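Long-range contacts in amidohydrolase (Brucella melitensis biovar Abortus, PDB 4F0L), which probably acts as a metal-dependent deaminase of the amidohydrolase family, related in sequence to formimidoylglutamate deiminases, and holds an iron(III) ion in its barrel: residues 57-61 with 369-373; 118-123 with 423-428; 240-244 with 259-263. All coordinates share one frame; numbering follows the deposited sequence.

Interaction 1 (57-61 with 369-373); sequences VVAGM and FDGAV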
# COMPACT_ATOMS: atom_id res chain seq x y z
N VAL B 57 20.51 -9.82 4.66
CA VAL B 57 20.35 -10.56 3.38
C VAL B 57 19.20 -11.56 3.52
O VAL B 57 19.08 -12.25 4.54
CB VAL B 57 21.64 -11.27 2.95
CG1 VAL B 57 21.37 -12.21 1.76
CG2 VAL B 57 22.71 -10.24 2.60
N VAL B 58 18.32 -11.54 2.53
CA VAL B 58 17.17 -12.41 2.44
C VAL B 58 17.11 -13.02 1.06
O VAL B 58 17.76 -12.55 0.13
CB VAL B 58 15.83 -11.67 2.73
CG1 VAL B 58 15.82 -11.10 4.16
CG2 VAL B 58 15.55 -10.57 1.72
N ALA B 59 16.32 -14.08 0.92
CA ALA B 59 16.15 -14.76 -0.36
C ALA B 59 15.48 -13.84 -1.37
O ALA B 59 14.71 -12.97 -1.00
CB ALA B 59 15.29 -16.01 -0.16
N GLY B 60 15.78 -14.07 -2.65
CA GLY B 60 15.07 -13.48 -3.74
C GLY B 60 13.66 -14.01 -3.82
O GLY B 60 13.40 -15.17 -3.57
N MET B 61 12.72 -13.11 -4.14
CA MET B 61 11.31 -13.46 -4.21
C MET B 61 10.93 -13.75 -5.65
O MET B 61 11.21 -12.95 -6.56
CB MET B 61 10.48 -12.30 -3.68
CG MET B 61 8.98 -12.54 -3.63
SD MET B 61 8.48 -13.76 -2.41
CE MET B 61 8.86 -12.76 -0.97
N PHE B 369 6.73 -13.56 4.40
CA PHE B 369 7.91 -13.51 3.57
C PHE B 369 8.44 -14.91 3.33
O PHE B 369 8.67 -15.27 2.18
CB PHE B 369 9.02 -12.65 4.16
CG PHE B 369 10.20 -12.54 3.25
CD1 PHE B 369 10.21 -11.63 2.21
CD2 PHE B 369 11.29 -13.40 3.40
CE1 PHE B 369 11.31 -11.54 1.35
CE2 PHE B 369 12.37 -13.32 2.54
CZ PHE B 369 12.38 -12.38 1.52
N ASP B 370 8.59 -15.71 4.38
CA ASP B 370 9.09 -17.07 4.21
C ASP B 370 8.15 -17.84 3.30
O ASP B 370 8.57 -18.59 2.43
CB ASP B 370 9.16 -17.83 5.54
CG ASP B 370 10.39 -17.51 6.36
OD1 ASP B 370 11.40 -16.95 5.85
OD2 ASP B 370 10.36 -17.89 7.53
N GLY B 371 6.86 -17.74 3.58
CA GLY B 371 5.85 -18.51 2.83
C GLY B 371 5.88 -18.18 1.34
O GLY B 371 5.86 -19.08 0.49
N ALA B 372 5.97 -16.89 1.03
CA ALA B 372 5.87 -16.46 -0.35
C ALA B 372 7.11 -16.83 -1.15
O ALA B 372 7.00 -17.16 -2.35
CB ALA B 372 5.58 -14.96 -0.44
N VAL B 373 8.29 -16.78 -0.51
CA VAL B 373 9.51 -17.29 -1.16
C VAL B 373 9.41 -18.79 -1.45
O VAL B 373 9.77 -19.22 -2.55
CB VAL B 373 10.77 -17.04 -0.29
CG1 VAL B 373 11.97 -17.82 -0.85
CG2 VAL B 373 11.08 -15.52 -0.21
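Met61 and Phe369 bury the most surface here, and they meet alongside each other with their side chains running in opposite directions. The CE methyl of Met61 lies 3.6 Å from CE1 of Phe369, approaching the ring obliquely. Met61 gets there by a folded thioether: CG leaves anti to the backbone N (chi1 -178°), and the chain then bends at both chi2 and chi3, which curls CE back toward the helix. The sulfur rests on the helix itself, with SD 3.7 Å from CB of Ala372 and 3.6 Å from the backbone N of Val373. The two branches of Val373 divide the work. Its CG2 touches Met61 CE at 3.6 Å and sits over one face of the Phe369 ring, offset toward the rim, whereas CG1 reaches CB of Ala59 at 3.8 Å. At the far end of the phenyl ring, CZ meets Val58 CG2 at 3.7 Å and the carbonyl O of Ala59 at 3.5 Å, the oxygen lying at the ring edge near its plane. The side chains involved are all apolar. Leu20 of strand 19-21 also packs on Phe369, and helix 336-351 supplies Ile336 to Met61 and Leu340 to Ala372. Strand 56-66 lies between strands 122-129 and 395-399, bonded to the latter from Val58 to Val396, with helix 364-379 packed on the part of the chain around residues 58-61.

Interaction 2 (118-123 with 423-428); sequences LEAGFT and VCDVWV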
# COMPACT_ATOMS: atom_id res chain seq x y z
N LEU B 118 12.99 -6.26 -10.33
CA LEU B 118 14.32 -6.48 -9.73
C LEU B 118 14.61 -5.45 -8.64
O LEU B 118 15.05 -5.81 -7.56
CB LEU B 118 15.43 -6.47 -10.80
CG LEU B 118 15.60 -7.78 -11.59
CD1 LEU B 118 16.41 -7.60 -12.86
CD2 LEU B 118 16.28 -8.84 -10.69
N GLU B 119 14.30 -4.18 -8.91
CA GLU B 119 14.49 -3.13 -7.92
C GLU B 119 13.60 -3.30 -6.65
O GLU B 119 13.96 -2.87 -5.57
CB GLU B 119 14.28 -1.75 -8.55
CG GLU B 119 15.37 -1.34 -9.55
CD GLU B 119 15.19 0.10 -10.05
OE1 GLU B 119 14.17 0.74 -9.67
OE2 GLU B 119 16.08 0.61 -10.81
N ALA B 120 12.52 -4.03 -6.78
CA ALA B 120 11.66 -4.34 -5.68
C ALA B 120 12.08 -5.65 -4.95
O ALA B 120 11.44 -6.02 -3.97
CB ALA B 120 10.21 -4.46 -6.17
N GLY B 121 13.09 -6.36 -5.46
CA GLY B 121 13.60 -7.55 -4.78
C GLY B 121 13.04 -8.86 -5.32
O GLY B 121 13.16 -9.91 -4.66
N PHE B 122 12.35 -8.83 -6.46
CA PHE B 122 11.92 -10.06 -7.11
C PHE B 122 13.03 -10.51 -8.04
O PHE B 122 13.48 -9.73 -8.87
CB PHE B 122 10.67 -9.84 -7.96
CG PHE B 122 9.45 -9.46 -7.19
CD1 PHE B 122 8.68 -10.43 -6.56
CD2 PHE B 122 9.01 -8.13 -7.15
CE1 PHE B 122 7.51 -10.08 -5.92
CE2 PHE B 122 7.87 -7.78 -6.49
CZ PHE B 122 7.11 -8.76 -5.87
N THR B 123 13.44 -11.78 -7.93
CA THR B 123 14.58 -12.32 -8.68
C THR B 123 14.22 -13.28 -9.82
O THR B 123 15.09 -13.70 -10.60
CB THR B 123 15.55 -13.04 -7.73
OG1 THR B 123 14.83 -13.97 -6.90
CG2 THR B 123 16.26 -11.99 -6.84
N VAL B 423 14.71 -2.20 -0.37
CA VAL B 423 15.69 -3.03 -1.13
C VAL B 423 16.97 -2.23 -1.46
O VAL B 423 16.90 -1.08 -1.92
CB VAL B 423 15.05 -3.58 -2.42
CG1 VAL B 423 16.08 -4.20 -3.37
CG2 VAL B 423 13.95 -4.56 -2.07
N CYS B 424 18.12 -2.81 -1.15
CA CYS B 424 19.41 -2.19 -1.45
C CYS B 424 20.05 -2.86 -2.69
O CYS B 424 19.90 -2.38 -3.81
CB CYS B 424 20.32 -2.24 -0.23
SG CYS B 424 21.75 -1.15 -0.39
N ASP B 425 20.71 -4.01 -2.50
CA ASP B 425 21.30 -4.76 -3.61
C ASP B 425 20.49 -6.00 -3.94
O ASP B 425 19.83 -6.58 -3.08
CB ASP B 425 22.75 -5.14 -3.28
CG ASP B 425 23.65 -3.93 -3.11
OD1 ASP B 425 23.24 -2.79 -3.41
OD2 ASP B 425 24.82 -4.10 -2.67
N VAL B 426 20.57 -6.43 -5.19
CA VAL B 426 19.87 -7.61 -5.62
C VAL B 426 20.77 -8.37 -6.58
O VAL B 426 21.29 -7.78 -7.53
CB VAL B 426 18.55 -7.26 -6.33
CG1 VAL B 426 17.85 -8.53 -6.77
CG2 VAL B 426 17.64 -6.35 -5.46
N TRP B 427 20.96 -9.66 -6.31
CA TRP B 427 21.73 -10.55 -7.15
C TRP B 427 20.85 -11.59 -7.76
O TRP B 427 20.00 -12.19 -7.08
CB TRP B 427 22.73 -11.29 -6.34
CG TRP B 427 23.82 -10.47 -5.67
CD1 TRP B 427 25.13 -10.32 -6.06
CD2 TRP B 427 23.70 -9.69 -4.44
NE1 TRP B 427 25.83 -9.54 -5.18
CE2 TRP B 427 25.02 -9.13 -4.18
CE3 TRP B 427 22.66 -9.40 -3.56
CZ2 TRP B 427 25.26 -8.30 -3.09
CZ3 TRP B 427 22.93 -8.63 -2.44
CH2 TRP B 427 24.20 -8.08 -2.22
N VAL B 428 21.09 -11.88 -9.04
CA VAL B 428 20.48 -13.02 -9.74
C VAL B 428 21.60 -13.83 -10.43
O VAL B 428 22.40 -13.27 -11.20
CB VAL B 428 19.42 -12.56 -10.76
CG1 VAL B 428 18.93 -13.73 -11.60
CG2 VAL B 428 18.23 -11.88 -10.02
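A Schellman motif ends helix 103-119 at Gly121, and Val423 of strand 422-428 packs against this turn. CG1 of Val423 is 3.3 Å from the carbonyl O of Glu119, while CG2 lies 3.5 Å from that of Ala120, so the two methyls of one valine meet successive carbonyls of the helix end. Gly121, at a positive phi of 98°, brings its N to 3.9 Å from Val423 CG2. Its N-H turns back to the O of Leu118, and the same oxygen has Val426 CG2 beside it at 3.4 Å. The chain then enters strand 122-129, one of the parallel strands of the amidohydrolase barrel, whereas strand 422-428 belongs to the antiparallel part of the same mixed sheet. On both sides of the turn aliphatic groups join in: Leu118 CD2 and Val428 CG2 touch at 3.7 Å, their side chains crossing at about a right angle. Thr123 slides past Val428 in the opposite direction, CB 3.7 Å from CG2, and its own CG2 lies 3.8 Å from CG1 of Val426. With OG1 of Thr123 between the backbone N and the carbonyl carbon (chi1 50°), CG2 stands anti to the carbonyl carbon and meets the valines. Between Val423 and Val426, Cys424 and Asp425 form a classic beta bulge opposite Ser397. Val434 of strand 431-435 also touches Leu118 and Val426, and the carboxylate of Glu119 pairs with Arg442.

Interaction 3 (240-244 with 259-263); sequences IHVAE and RPVEW. With FE (Fe (III) ion), chain E.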
# COMPACT_ATOMS: atom_id res chain seq x y z
N ILE B 240 -2.85 -21.84 -14.10
CA ILE B 240 -4.20 -21.57 -14.61
C ILE B 240 -4.89 -20.56 -13.73
O ILE B 240 -4.80 -20.66 -12.52
CB ILE B 240 -5.02 -22.89 -14.68
CG1 ILE B 240 -6.43 -22.65 -15.23
CG2 ILE B 240 -5.11 -23.57 -13.32
CD1 ILE B 240 -7.08 -23.89 -15.82
N HIS B 241 -5.62 -19.59 -14.32
CA HIS B 241 -6.49 -18.71 -13.53
C HIS B 241 -7.68 -19.51 -13.08
O HIS B 241 -8.34 -20.13 -13.90
CB HIS B 241 -7.08 -17.53 -14.35
CG HIS B 241 -6.09 -16.46 -14.78
ND1 HIS B 241 -5.95 -16.08 -16.08
CD2 HIS B 241 -5.27 -15.61 -14.03
CE1 HIS B 241 -5.03 -15.08 -16.16
NE2 HIS B 241 -4.61 -14.80 -14.90
N VAL B 242 -8.01 -19.49 -11.80
CA VAL B 242 -9.24 -20.13 -11.37
C VAL B 242 -9.96 -19.41 -10.19
O VAL B 242 -9.34 -18.95 -9.23
CB VAL B 242 -8.98 -21.64 -11.09
CG1 VAL B 242 -8.00 -21.84 -9.96
CG2 VAL B 242 -10.28 -22.33 -10.79
N ALA B 243 -11.29 -19.31 -10.29
CA ALA B 243 -12.11 -18.82 -9.19
C ALA B 243 -11.79 -17.37 -8.73
O ALA B 243 -11.96 -17.01 -7.56
CB ALA B 243 -12.03 -19.78 -8.02
N GLU B 244 -11.39 -16.53 -9.68
CA GLU B 244 -11.01 -15.14 -9.38
C GLU B 244 -12.21 -14.25 -9.04
O GLU B 244 -12.14 -13.44 -8.08
CB GLU B 244 -10.20 -14.50 -10.53
CG GLU B 244 -9.73 -13.08 -10.17
CD GLU B 244 -8.97 -12.36 -11.28
OE1 GLU B 244 -8.52 -11.20 -11.07
OE2 GLU B 244 -8.80 -12.94 -12.36
N ARG B 259 -18.08 -26.07 -8.61
CA ARG B 259 -17.31 -24.83 -8.55
C ARG B 259 -15.99 -25.04 -9.29
O ARG B 259 -15.62 -26.17 -9.62
CB ARG B 259 -17.06 -24.44 -7.09
CG ARG B 259 -18.31 -24.25 -6.23
CD ARG B 259 -17.92 -24.18 -4.74
NE ARG B 259 -17.04 -23.02 -4.50
CZ ARG B 259 -17.47 -21.79 -4.25
NH1 ARG B 259 -18.78 -21.53 -4.13
NH2 ARG B 259 -16.60 -20.80 -4.12
N PRO B 260 -15.26 -23.95 -9.60
CA PRO B 260 -14.07 -24.11 -10.45
C PRO B 260 -12.96 -24.97 -9.83
O PRO B 260 -12.48 -25.91 -10.47
CB PRO B 260 -13.62 -22.66 -10.70
CG PRO B 260 -14.92 -21.90 -10.63
CD PRO B 260 -15.69 -22.55 -9.51
N VAL B 261 -12.52 -24.69 -8.60
CA VAL B 261 -11.36 -25.42 -8.07
C VAL B 261 -11.79 -26.88 -7.91
O VAL B 261 -11.09 -27.79 -8.30
CB VAL B 261 -10.83 -24.83 -6.74
CG1 VAL B 261 -9.80 -25.77 -6.12
CG2 VAL B 261 -10.27 -23.41 -6.97
N GLU B 262 -12.97 -27.10 -7.37
CA GLU B 262 -13.53 -28.43 -7.23
C GLU B 262 -13.52 -29.18 -8.57
O GLU B 262 -13.11 -30.34 -8.66
CB GLU B 262 -14.96 -28.27 -6.69
CG GLU B 262 -15.74 -29.56 -6.53
CD GLU B 262 -17.20 -29.35 -6.26
OE1 GLU B 262 -17.75 -28.24 -6.45
OE2 GLU B 262 -17.81 -30.35 -5.86
N TRP B 263 -13.97 -28.51 -9.62
CA TRP B 263 -14.02 -29.15 -10.92
C TRP B 263 -12.64 -29.54 -11.36
O TRP B 263 -12.40 -30.69 -11.78
CB TRP B 263 -14.68 -28.21 -11.90
CG TRP B 263 -14.90 -28.89 -13.20
CD1 TRP B 263 -16.07 -29.49 -13.66
CD2 TRP B 263 -13.91 -29.11 -14.24
NE1 TRP B 263 -15.86 -30.04 -14.89
CE2 TRP B 263 -14.59 -29.85 -15.29
CE3 TRP B 263 -12.57 -28.78 -14.40
CZ2 TRP B 263 -13.95 -30.23 -16.45
CZ3 TRP B 263 -11.93 -29.18 -15.57
CH2 TRP B 263 -12.61 -29.89 -16.56
FE FE E . -3.55 -12.77 -14.35
O HOH W 1 -5.15 -12.32 -12.94
O HOH W 2 -5.07 -11.44 -15.40
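Pro260 meets Val242 one residue after Arg259, which holds the N-cap position of helix 260-267 and sends its guanidinium to a salt bridge with Glu286. As the first residue of the helix, Pro260 presses its CB against CG2 of Val242 at 3.4 Å, closer than usual van der Waals contact. CB of Pro260 also lies 4.2 Å from CB of Ala243, the first residue after the strand. Next comes Val261, which meets Val242 at about a right angle: its CG2 is 4.0 Å from Val242 CG2 and 4.2 Å from Ala243 CB. Val242 offers CG2 to the helix because that branch stands anti to the backbone N, with CG1 between N and the carbonyl carbon (chi1 63°). Glu262 folds back over the first turn, where its OE1 accepts the backbone N-H of Arg259 at 3.1 Å. The helix turn closes with Trp263 N bonded to Arg259 O. On the strand, His241 points to the metal instead, its NE2 binding iron at 2.4 Å; His65, His67, Asp329 and two waters complete the shell. A barrel strand carrying a metal ligand at its C-terminal end, with a helix packed outside, is the layout of the amidohydrolase (TIM-barrel) metal site.

How the interactions relate
All three contacts are buried, and none has a hydrogen bond between its paired segments. Interactions 1 and 3 are mainly apolar side-chain packing, whereas interaction 2 adds valine methyls set against carbonyls at a helix end. Interactions 1 and 2 share one mixed sheet and touch directly: strands 56-66 and 122-129 are neighbours in it, and Met61 O probably accepts a hydrogen bond from Thr123 N (2.9 Å). Their segments alternate along the chain. Interaction 1 folds a thioether from the strand side against a phenyl ring, a valine and an alanine of a helix. Interaction 3, on strand 238-242 farther round the barrel, is smaller and nested inside both loops; its centre is about 27 Å from that of interaction 1. It alone includes an iron ligand.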